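Local coordinates for DUF574 domain-containing protein (Thermobifida fusca, PDB 2QE6) that binds S-adenosylmethionine and is probably a methyltransferase of the Rossmann-like class, its methyl acceptor being unknown, at residues Leu167-Val179 with Glu218-Gln230. The protein carries 1 engineered substitution. Residues are numbered along the deposited sequence; the frame is centred on the assembly and turned at random.
With SAM (S-adenosylmethionine), chain F.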
ATOM      1  N   LEU A 167       0.401   5.936  -2.407  1.00 42.57           N
ATOM      2  CA  LEU A 167       0.844   7.343  -2.556  1.00 38.01           C
ATOM      3  C   LEU A 167       0.288   7.993  -3.816  1.00 38.92           C
ATOM      4  O   LEU A 167      -0.006   9.185  -3.824  1.00 36.88           O
ATOM      5  CB  LEU A 167       2.389   7.478  -2.546  1.00 38.20           C
ATOM      6  CG  LEU A 167       3.063   8.880  -2.623  1.00 39.59           C
ATOM      7  CD1 LEU A 167       2.578   9.783  -1.500  1.00 39.54           C
ATOM      8  CD2 LEU A 167       4.638   8.846  -2.609  1.00 35.15           C
ATOM      9  N   HIS A 168       0.179   7.219  -4.892  1.00 37.65           N
ATOM     10  CA  HIS A 168      -0.272   7.784  -6.184  1.00 37.31           C
ATOM     11  C   HIS A 168      -1.790   8.062  -6.218  1.00 36.74           C
ATOM     12  O   HIS A 168      -2.304   8.544  -7.203  1.00 36.58           O
ATOM     13  CB  HIS A 168       0.164   6.887  -7.365  1.00 38.78           C
ATOM     14  CG  HIS A 168      -0.172   5.429  -7.209  1.00 36.07           C
ATOM     15  ND1 HIS A 168       0.667   4.531  -6.593  1.00 37.51           N
ATOM     16  CD2 HIS A 168      -1.276   4.726  -7.565  1.00 42.38           C
ATOM     17  CE1 HIS A 168       0.114   3.333  -6.605  1.00 37.38           C
ATOM     18  NE2 HIS A 168      -1.074   3.426  -7.176  1.00 35.48           N
ATOM     19  N   TYR A 169      -2.513   7.756  -5.133  1.00 39.61           N
ATOM     20  CA  TYR A 169      -3.928   8.152  -5.016  1.00 37.58           C
ATOM     21  C   TYR A 169      -4.105   9.436  -4.205  1.00 39.19           C
ATOM     22  O   TYR A 169      -5.250   9.848  -3.959  1.00 39.34           O
ATOM     23  CB  TYR A 169      -4.778   6.999  -4.411  1.00 41.39           C
ATOM     24  CG  TYR A 169      -4.704   5.749  -5.254  1.00 34.58           C
ATOM     25  CD1 TYR A 169      -5.099   5.763  -6.595  1.00 40.02           C
ATOM     26  CD2 TYR A 169      -4.166   4.591  -4.743  1.00 37.11           C
ATOM     27  CE1 TYR A 169      -4.958   4.639  -7.402  1.00 31.60           C
ATOM     28  CE2 TYR A 169      -4.036   3.469  -5.517  1.00 35.88           C
ATOM     29  CZ  TYR A 169      -4.450   3.484  -6.836  1.00 46.87           C
ATOM     30  OH  TYR A 169      -4.292   2.343  -7.569  1.00 40.01           O
ATOM     31  N   LEU A 170      -2.989  10.049  -3.770  1.00 37.10           N
ATOM     32  CA  LEU A 170      -3.023  11.316  -3.023  1.00 35.63           C
ATOM     33  C   LEU A 170      -2.668  12.432  -3.983  1.00 33.74           C
ATOM     34  O   LEU A 170      -1.587  12.456  -4.534  1.00 35.64           O
ATOM     35  CB  LEU A 170      -2.046  11.321  -1.825  1.00 37.55           C
ATOM     36  CG  LEU A 170      -2.282  10.258  -0.721  1.00 37.27           C
ATOM     37  CD1 LEU A 170      -1.236  10.327   0.409  1.00 38.87           C
ATOM     38  CD2 LEU A 170      -3.675  10.384  -0.151  1.00 32.80           C
ATOM     39  N   SER A 171      -3.566  13.379  -4.135  1.00 35.71           N
ATOM     40  CA  SER A 171      -3.370  14.443  -5.121  1.00 36.00           C
ATOM     41  C   SER A 171      -2.338  15.413  -4.641  1.00 36.06           C
ATOM     42  O   SER A 171      -2.065  15.483  -3.436  1.00 35.01           O
ATOM     43  CB  SER A 171      -4.687  15.193  -5.394  1.00 36.84           C
ATOM     44  OG  SER A 171      -5.221  15.757  -4.224  1.00 44.73           O
ATOM     45  N   PRO A 172      -1.771  16.197  -5.576  1.00 39.25           N
ATOM     46  CA  PRO A 172      -0.881  17.260  -5.218  1.00 37.08           C
ATOM     47  C   PRO A 172      -1.425  18.230  -4.160  1.00 40.41           C
ATOM     48  O   PRO A 172      -0.642  18.798  -3.401  1.00 39.39           O
ATOM     49  CB  PRO A 172      -0.696  18.008  -6.552  1.00 38.15           C
ATOM     50  CG  PRO A 172      -0.776  16.992  -7.532  1.00 40.42           C
ATOM     51  CD  PRO A 172      -1.877  16.081  -7.045  1.00 37.87           C
ATOM     52  N   ASP A 173      -2.733  18.458  -4.129  1.00 41.51           N
ATOM     53  CA  ASP A 173      -3.257  19.450  -3.183  1.00 41.03           C
ATOM     54  C   ASP A 173      -3.418  18.939  -1.758  1.00 38.74           C
ATOM     55  O   ASP A 173      -3.468  19.735  -0.840  1.00 38.98           O
ATOM     56  CB  ASP A 173      -4.509  20.179  -3.691  1.00 45.89           C
ATOM     57  CG  ASP A 173      -5.583  19.275  -4.197  1.00 57.55           C
ATOM     58  OD1 ASP A 173      -5.686  18.114  -3.765  1.00 76.56           O
ATOM     59  OD2 ASP A 173      -6.355  19.760  -5.053  1.00 79.69           O
ATOM     60  N   VAL A 174      -3.429  17.625  -1.561  1.00 35.91           N
ATOM     61  CA  VAL A 174      -3.561  17.078  -0.219  1.00 36.27           C
ATOM     62  C   VAL A 174      -2.317  16.321   0.280  1.00 35.62           C
ATOM     63  O   VAL A 174      -2.184  16.148   1.478  1.00 36.79           O
ATOM     64  CB  VAL A 174      -4.766  16.149  -0.095  1.00 37.88           C
ATOM     65  CG1 VAL A 174      -6.025  16.831  -0.599  1.00 40.04           C
ATOM     66  CG2 VAL A 174      -4.486  14.806  -0.769  1.00 37.64           C
ATOM     67  N   VAL A 175      -1.413  15.893  -0.615  1.00 33.99           N
ATOM     68  CA  VAL A 175      -0.358  14.943  -0.235  1.00 35.08           C
ATOM     69  C   VAL A 175       0.549  15.431   0.914  1.00 36.51           C
ATOM     70  O   VAL A 175       0.829  14.673   1.855  1.00 35.23           O
ATOM     71  CB  VAL A 175       0.489  14.497  -1.453  1.00 33.20           C
ATOM     72  CG1 VAL A 175       1.345  15.692  -2.019  1.00 30.99           C
ATOM     73  CG2 VAL A 175       1.359  13.297  -1.080  1.00 34.95           C
ATOM     74  N   ASP A 176       0.977  16.699   0.875  1.00 35.56           N
ATOM     75  CA  ASP A 176       1.955  17.196   1.863  1.00 37.08           C
ATOM     76  C   ASP A 176       1.384  17.122   3.273  1.00 39.87           C
ATOM     77  O   ASP A 176       2.016  16.563   4.159  1.00 38.67           O
ATOM     78  CB  ASP A 176       2.433  18.617   1.566  1.00 40.54           C
ATOM     79  CG  ASP A 176       3.348  18.690   0.342  1.00 42.14           C
ATOM     80  OD1 ASP A 176       3.878  17.655  -0.125  1.00 42.04           O
ATOM     81  OD2 ASP A 176       3.543  19.798  -0.173  1.00 51.51           O
ATOM     82  N   ARG A 177       0.174  17.639   3.454  1.00 40.89           N
ATOM     83  CA  ARG A 177      -0.476  17.648   4.751  1.00 44.21           C
ATOM     84  C   ARG A 177      -0.822  16.230   5.205  1.00 41.62           C
ATOM     85  O   ARG A 177      -0.709  15.896   6.405  1.00 38.77           O
ATOM     86  CB  ARG A 177      -1.745  18.533   4.713  1.00 45.47           C
ATOM     87  CG  ARG A 177      -2.823  18.164   5.764  1.00 57.41           C
ATOM     88  CD  ARG A 177      -4.194  18.840   5.523  1.00 57.60           C
ATOM     89  NE  ARG A 177      -5.032  18.203   4.483  1.00 68.37           N
ATOM     90  CZ  ARG A 177      -5.797  17.119   4.664  1.00 70.24           C
ATOM     91  NH1 ARG A 177      -5.841  16.491   5.837  1.00 74.05           N
ATOM     92  NH2 ARG A 177      -6.526  16.654   3.654  1.00 68.89           N
ATOM     93  N   VAL A 178      -1.270  15.389   4.272  1.00 39.86           N
ATOM     94  CA  VAL A 178      -1.726  14.036   4.648  1.00 38.20           C
ATOM     95  C   VAL A 178      -0.550  13.167   5.110  1.00 38.52           C
ATOM     96  O   VAL A 178      -0.589  12.592   6.208  1.00 37.19           O
ATOM     97  CB  VAL A 178      -2.564  13.351   3.511  1.00 38.86           C
ATOM     98  CG1 VAL A 178      -2.699  11.839   3.766  1.00 39.77           C
ATOM     99  CG2 VAL A 178      -3.969  14.036   3.388  1.00 34.26           C
ATOM    100  N   VAL A 179       0.504  13.080   4.297  1.00 37.34           N
ATOM    101  CA  VAL A 179       1.633  12.210   4.663  1.00 37.91           C
ATOM    102  C   VAL A 179       2.366  12.805   5.870  1.00 38.24           C
ATOM    103  O   VAL A 179       2.790  12.069   6.750  1.00 35.81           O
ATOM    104  CB  VAL A 179       2.591  11.901   3.490  1.00 36.52           C
ATOM    105  CG1 VAL A 179       3.726  10.935   3.950  1.00 34.03           C
ATOM    106  CG2 VAL A 179       1.784  11.269   2.333  1.00 32.11           C
ATOM    107  N   GLU A 218      -8.461   9.364  -8.972  1.00 37.22           N
ATOM    108  CA  GLU A 218      -7.143   9.856  -8.563  1.00 40.93           C
ATOM    109  C   GLU A 218      -6.079   9.006  -9.225  1.00 42.39           C
ATOM    110  O   GLU A 218      -6.311   7.822  -9.432  1.00 43.10           O
ATOM    111  CB  GLU A 218      -6.981   9.702  -7.049  1.00 40.54           C
ATOM    112  CG  GLU A 218      -7.976  10.506  -6.193  1.00 38.71           C
ATOM    113  CD  GLU A 218      -7.718  11.989  -6.260  1.00 42.42           C
ATOM    114  OE1 GLU A 218      -6.683  12.374  -6.854  1.00 41.34           O
ATOM    115  OE2 GLU A 218      -8.589  12.763  -5.777  1.00 44.28           O
ATOM    116  N   GLY A 219      -4.921   9.591  -9.543  1.00 40.07           N
ATOM    117  CA  GLY A 219      -3.788   8.804 -10.120  1.00 39.99           C
ATOM    118  C   GLY A 219      -2.645   9.701 -10.520  1.00 36.85           C
ATOM    119  O   GLY A 219      -2.784  10.513 -11.415  1.00 39.95           O
ATOM    120  N   TRP A 220      -1.563   9.658  -9.745  1.00 38.88           N
ATOM    121  CA  TRP A 220      -0.535  10.709  -9.835  1.00 37.77           C
ATOM    122  C   TRP A 220       0.821  10.004  -9.867  1.00 38.49           C
ATOM    123  O   TRP A 220       1.228   9.418  -8.886  1.00 42.54           O
ATOM    124  CB  TRP A 220      -0.657  11.674  -8.632  1.00 37.54           C
ATOM    125  CG  TRP A 220      -1.999  12.204  -8.491  1.00 32.46           C
ATOM    126  CD1 TRP A 220      -3.024  11.709  -7.743  1.00 34.17           C
ATOM    127  CD2 TRP A 220      -2.506  13.343  -9.157  1.00 35.33           C
ATOM    128  NE1 TRP A 220      -4.138  12.483  -7.899  1.00 42.12           N
ATOM    129  CE2 TRP A 220      -3.852  13.488  -8.776  1.00 30.50           C
ATOM    130  CE3 TRP A 220      -1.956  14.238 -10.059  1.00 32.77           C
ATOM    131  CZ2 TRP A 220      -4.653  14.508  -9.252  1.00 37.74           C
ATOM    132  CZ3 TRP A 220      -2.766  15.268 -10.536  1.00 41.04           C
ATOM    133  CH2 TRP A 220      -4.107  15.371 -10.120  1.00 31.57           C
ATOM    134  N   ALA A 221       1.476   9.995 -11.016  1.00 38.81           N
ATOM    135  CA  ALA A 221       2.818   9.412 -11.102  1.00 38.33           C
ATOM    136  C   ALA A 221       3.835  10.450 -10.608  1.00 39.51           C
ATOM    137  O   ALA A 221       3.927  11.554 -11.160  1.00 40.00           O
ATOM    138  CB  ALA A 221       3.120   8.979 -12.564  1.00 36.93           C
ATOM    139  N   ARG A 222       4.610  10.111  -9.588  1.00 34.22           N
ATOM    140  CA  ARG A 222       5.567  11.076  -9.006  1.00 34.20           C
ATOM    141  C   ARG A 222       6.984  10.708  -9.410  1.00 34.76           C
ATOM    142  O   ARG A 222       7.312   9.539  -9.502  1.00 33.83           O
ATOM    143  CB  ARG A 222       5.425  11.167  -7.475  1.00 34.93           C
ATOM    144  CG  ARG A 222       4.203  11.920  -7.066  1.00 35.44           C
ATOM    145  CD  ARG A 222       4.054  12.213  -5.561  1.00 32.14           C
ATOM    146  NE  ARG A 222       2.946  13.173  -5.389  1.00 34.94           N
ATOM    147  CZ  ARG A 222       1.654  12.887  -5.210  1.00 36.51           C
ATOM    148  NH1 ARG A 222       1.220  11.634  -5.022  1.00 35.07           N
ATOM    149  NH2 ARG A 222       0.790  13.888  -5.140  1.00 33.93           N
ATOM    150  N   THR A 223       7.804  11.696  -9.705  1.00 33.31           N
ATOM    151  CA  THR A 223       9.223  11.433  -9.940  1.00 35.27           C
ATOM    152  C   THR A 223       9.893  10.789  -8.720  1.00 34.35           C
ATOM    153  O   THR A 223       9.384  10.891  -7.621  1.00 36.71           O
ATOM    154  CB  THR A 223       9.991  12.690 -10.262  1.00 33.70           C
ATOM    155  OG1 THR A 223      10.029  13.516  -9.096  1.00 36.22           O
ATOM    156  CG2 THR A 223       9.353  13.455 -11.428  1.00 37.35           C
ATOM    157  N   PRO A 224      11.045  10.126  -8.905  1.00 36.96           N
ATOM    158  CA  PRO A 224      11.764   9.611  -7.721  1.00 35.81           C
ATOM    159  C   PRO A 224      12.029  10.657  -6.641  1.00 33.47           C
ATOM    160  O   PRO A 224      11.905  10.352  -5.474  1.00 37.14           O
ATOM    161  CB  PRO A 224      13.061   9.074  -8.318  1.00 36.62           C
ATOM    162  CG  PRO A 224      12.680   8.709  -9.723  1.00 36.48           C
ATOM    163  CD  PRO A 224      11.728   9.742 -10.155  1.00 37.39           C
ATOM    164  N   GLU A 225      12.352  11.878  -7.034  1.00 37.20           N
ATOM    165  CA  GLU A 225      12.640  12.935  -6.085  1.00 38.50           C
ATOM    166  C   GLU A 225      11.370  13.368  -5.344  1.00 38.09           C
ATOM    167  O   GLU A 225      11.411  13.660  -4.152  1.00 37.42           O
ATOM    168  CB  GLU A 225      13.238  14.122  -6.820  1.00 40.53           C
ATOM    169  CG  GLU A 225      14.614  13.835  -7.513  1.00 51.42           C
ATOM    170  CD  GLU A 225      14.617  12.853  -8.750  1.00 61.11           C
ATOM    171  OE1 GLU A 225      13.620  12.709  -9.517  1.00 42.70           O
ATOM    172  OE2 GLU A 225      15.679  12.208  -8.957  1.00 62.70           O
ATOM    173  N   GLU A 226      10.241  13.429  -6.055  1.00 37.13           N
ATOM    174  CA  GLU A 226       8.944  13.755  -5.439  1.00 36.62           C
ATOM    175  C   GLU A 226       8.470  12.669  -4.460  1.00 33.78           C
ATOM    176  O   GLU A 226       7.909  12.978  -3.406  1.00 36.81           O
ATOM    177  CB  GLU A 226       7.895  14.040  -6.509  1.00 38.84           C
ATOM    178  CG  GLU A 226       8.075  15.418  -7.115  1.00 40.17           C
ATOM    179  CD  GLU A 226       7.764  16.525  -6.087  1.00 61.48           C
ATOM    180  OE1 GLU A 226       6.571  16.586  -5.672  1.00 64.71           O
ATOM    181  OE2 GLU A 226       8.704  17.298  -5.679  1.00 58.51           O
ATOM    182  N   ILE A 227       8.760  11.417  -4.772  1.00 33.74           N
ATOM    183  CA  ILE A 227       8.483  10.330  -3.837  1.00 33.61           C
ATOM    184  C   ILE A 227       9.355  10.495  -2.583  1.00 34.45           C
ATOM    185  O   ILE A 227       8.838  10.483  -1.453  1.00 37.37           O
ATOM    186  CB  ILE A 227       8.700   8.937  -4.494  1.00 35.91           C
ATOM    187  CG1 ILE A 227       7.695   8.742  -5.631  1.00 38.22           C
ATOM    188  CG2 ILE A 227       8.610   7.856  -3.457  1.00 30.29           C
ATOM    189  CD1 ILE A 227       7.953   7.571  -6.562  1.00 31.00           C
ATOM    190  N   GLU A 228      10.665  10.664  -2.784  1.00 36.34           N
ATOM    191  CA  GLU A 228      11.610  10.795  -1.671  1.00 39.89           C
ATOM    192  C   GLU A 228      11.211  11.933  -0.761  1.00 38.72           C
ATOM    193  O   GLU A 228      11.299  11.821   0.446  1.00 34.38           O
ATOM    194  CB  GLU A 228      13.029  11.064  -2.146  1.00 38.47           C
ATOM    195  CG  GLU A 228      13.718   9.914  -2.890  1.00 49.05           C
ATOM    196  CD  GLU A 228      15.122  10.307  -3.413  1.00 54.27           C
ATOM    197  OE1 GLU A 228      15.762  11.148  -2.724  1.00 65.46           O
ATOM    198  OE2 GLU A 228      15.559   9.778  -4.478  1.00 66.28           O
ATOM    199  N   ARG A 229      10.753  13.016  -1.360  1.00 37.86           N
ATOM    200  CA  ARG A 229      10.345  14.189  -0.618  1.00 39.49           C
ATOM    201  C   ARG A 229       9.258  13.902   0.399  1.00 37.48           C
ATOM    202  O   ARG A 229       9.182  14.573   1.431  1.00 36.36           O
ATOM    203  CB  ARG A 229       9.857  15.242  -1.589  1.00 37.38           C
ATOM    204  CG  ARG A 229       9.573  16.585  -1.009  1.00 46.01           C
ATOM    205  CD  ARG A 229       9.179  17.563  -2.123  1.00 47.90           C
ATOM    206  NE  ARG A 229       8.324  18.563  -1.516  1.00 60.00           N
ATOM    207  CZ  ARG A 229       6.992  18.557  -1.539  1.00 64.26           C
ATOM    208  NH1 ARG A 229       6.316  17.633  -2.204  1.00 72.19           N
ATOM    209  NH2 ARG A 229       6.332  19.524  -0.918  1.00 65.58           N
ATOM    210  N   GLN A 230       8.396  12.946   0.106  1.00 35.11           N
ATOM    211  CA  GLN A 230       7.266  12.632   1.000  1.00 36.74           C
ATOM    212  C   GLN A 230       7.698  11.821   2.212  1.00 36.11           C
ATOM    213  O   GLN A 230       6.916  11.580   3.128  1.00 38.41           O
ATOM    214  CB  GLN A 230       6.144  11.936   0.232  1.00 37.18           C
ATOM    215  CG  GLN A 230       5.444  12.878  -0.769  1.00 34.94           C
ATOM    216  CD  GLN A 230       4.866  14.071  -0.127  1.00 39.63           C
ATOM    217  OE1 GLN A 230       4.406  14.008   1.020  1.00 38.37           O
ATOM    218  NE2 GLN A 230       4.899  15.222  -0.846  1.00 30.64           N
TER
HETATM  219  N   SAM F 400      -1.760  -1.392  -0.184  1.00 28.40           N
HETATM  220  CA  SAM F 400      -2.125  -2.560  -1.079  1.00 30.21           C
HETATM  221  C   SAM F 400      -0.902  -2.994  -1.857  1.00 31.01           C
HETATM  222  O   SAM F 400      -0.795  -4.152  -2.245  1.00 31.59           O
HETATM  223  OXT SAM F 400      -0.016  -2.175  -2.133  1.00 28.67           O
HETATM  224  CB  SAM F 400      -3.236  -2.304  -2.115  1.00 27.39           C
HETATM  225  CG  SAM F 400      -2.924  -1.255  -3.194  1.00 28.67           C
HETATM  226  SD  SAM F 400      -4.310  -0.806  -4.291  1.00 14.44           S
HETATM  227  CE  SAM F 400      -5.521  -1.922  -3.542  1.00 42.41           C
HETATM  228  C5' SAM F 400      -4.770   0.702  -3.413  1.00 31.89           C
HETATM  229  C4' SAM F 400      -5.693   0.655  -2.188  1.00 30.30           C
HETATM  230  O4' SAM F 400      -5.707   1.940  -1.556  1.00 27.71           O
HETATM  231  C3' SAM F 400      -7.161   0.341  -2.518  1.00 32.41           C
HETATM  232  O3' SAM F 400      -7.650  -0.725  -1.723  1.00 30.91           O
HETATM  233  C2' SAM F 400      -7.941   1.624  -2.280  1.00 33.81           C
HETATM  234  O2' SAM F 400      -9.325   1.438  -1.959  1.00 31.21           O
HETATM  235  C1' SAM F 400      -7.063   2.256  -1.204  1.00 29.72           C
HETATM  236  N9  SAM F 400      -7.262   3.705  -1.171  1.00 29.41           N
HETATM  237  C8  SAM F 400      -7.001   4.654  -2.158  1.00 33.38           C
HETATM  238  N7  SAM F 400      -7.334   5.880  -1.675  1.00 31.49           N
HETATM  239  C5  SAM F 400      -7.786   5.713  -0.392  1.00 32.06           C
HETATM  240  C6  SAM F 400      -8.230   6.636   0.567  1.00 23.54           C
HETATM  241  N6  SAM F 400      -8.288   7.958   0.250  1.00 27.93           N
HETATM  242  N1  SAM F 400      -8.616   6.139   1.800  1.00 31.12           N
HETATM  243  C2  SAM F 400      -8.565   4.764   2.107  1.00 26.56           C
HETATM  244  N3  SAM F 400      -8.133   3.849   1.150  1.00 27.77           N
HETATM  245  C4  SAM F 400      -7.743   4.344  -0.069  1.00 34.31           C
HETATM  246  O   HOH W   1       4.428  15.246   3.366  1.00 27.76           O
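Strand order 3-2-1-4-5-7-6 with the seventh antiparallel marks the class I, Rossmann-like fold of S-adenosylmethionine-dependent methyltransferases; here the turn after strand 160-163 and the start of helix 175-185 pack against the extended run 218-223 and helix 224-229. Y169 borders the cofactor pocket, its CE2 3.6 Å from SAM C5', while W220 N donates a backbone bond to H168 O at 2.9 Å. The W220 indole lies under S171 and P172: P172 CD sits 3.4 Å from the six-membered ring centroid, 9° off the normal, and S171 CA adds a second CH-pi contact over the five-membered ring. In the indole plane, W220 NE1 donates nearly straight to E218 OE1 (2.8 Å), which with the CH-pi contacts should hold the ring's rotation. Without the indole, as with an alanine here, P172 CD would probably lose the ring it rests on, and E218 OE1 its N-H partner. R222, extended from CG to NE, reaches L170 O end-on; NH1 and NH2 both donate to that single oxygen (3.0 and 2.8 Å), and V175 CG2 covers one guanidinium face. D176 OD2 forms a salt bridge with R229 NH2, the nitrogen approaching from above a carboxylate turned 66° from the guanidinium. Q230, bent at chi2 (-58°), turns its amide nearly coplanar with that carboxylate, and NE2 donates to D176 OD1 at 2.7 Å. A water donates to both D176 O and Q230 OE1.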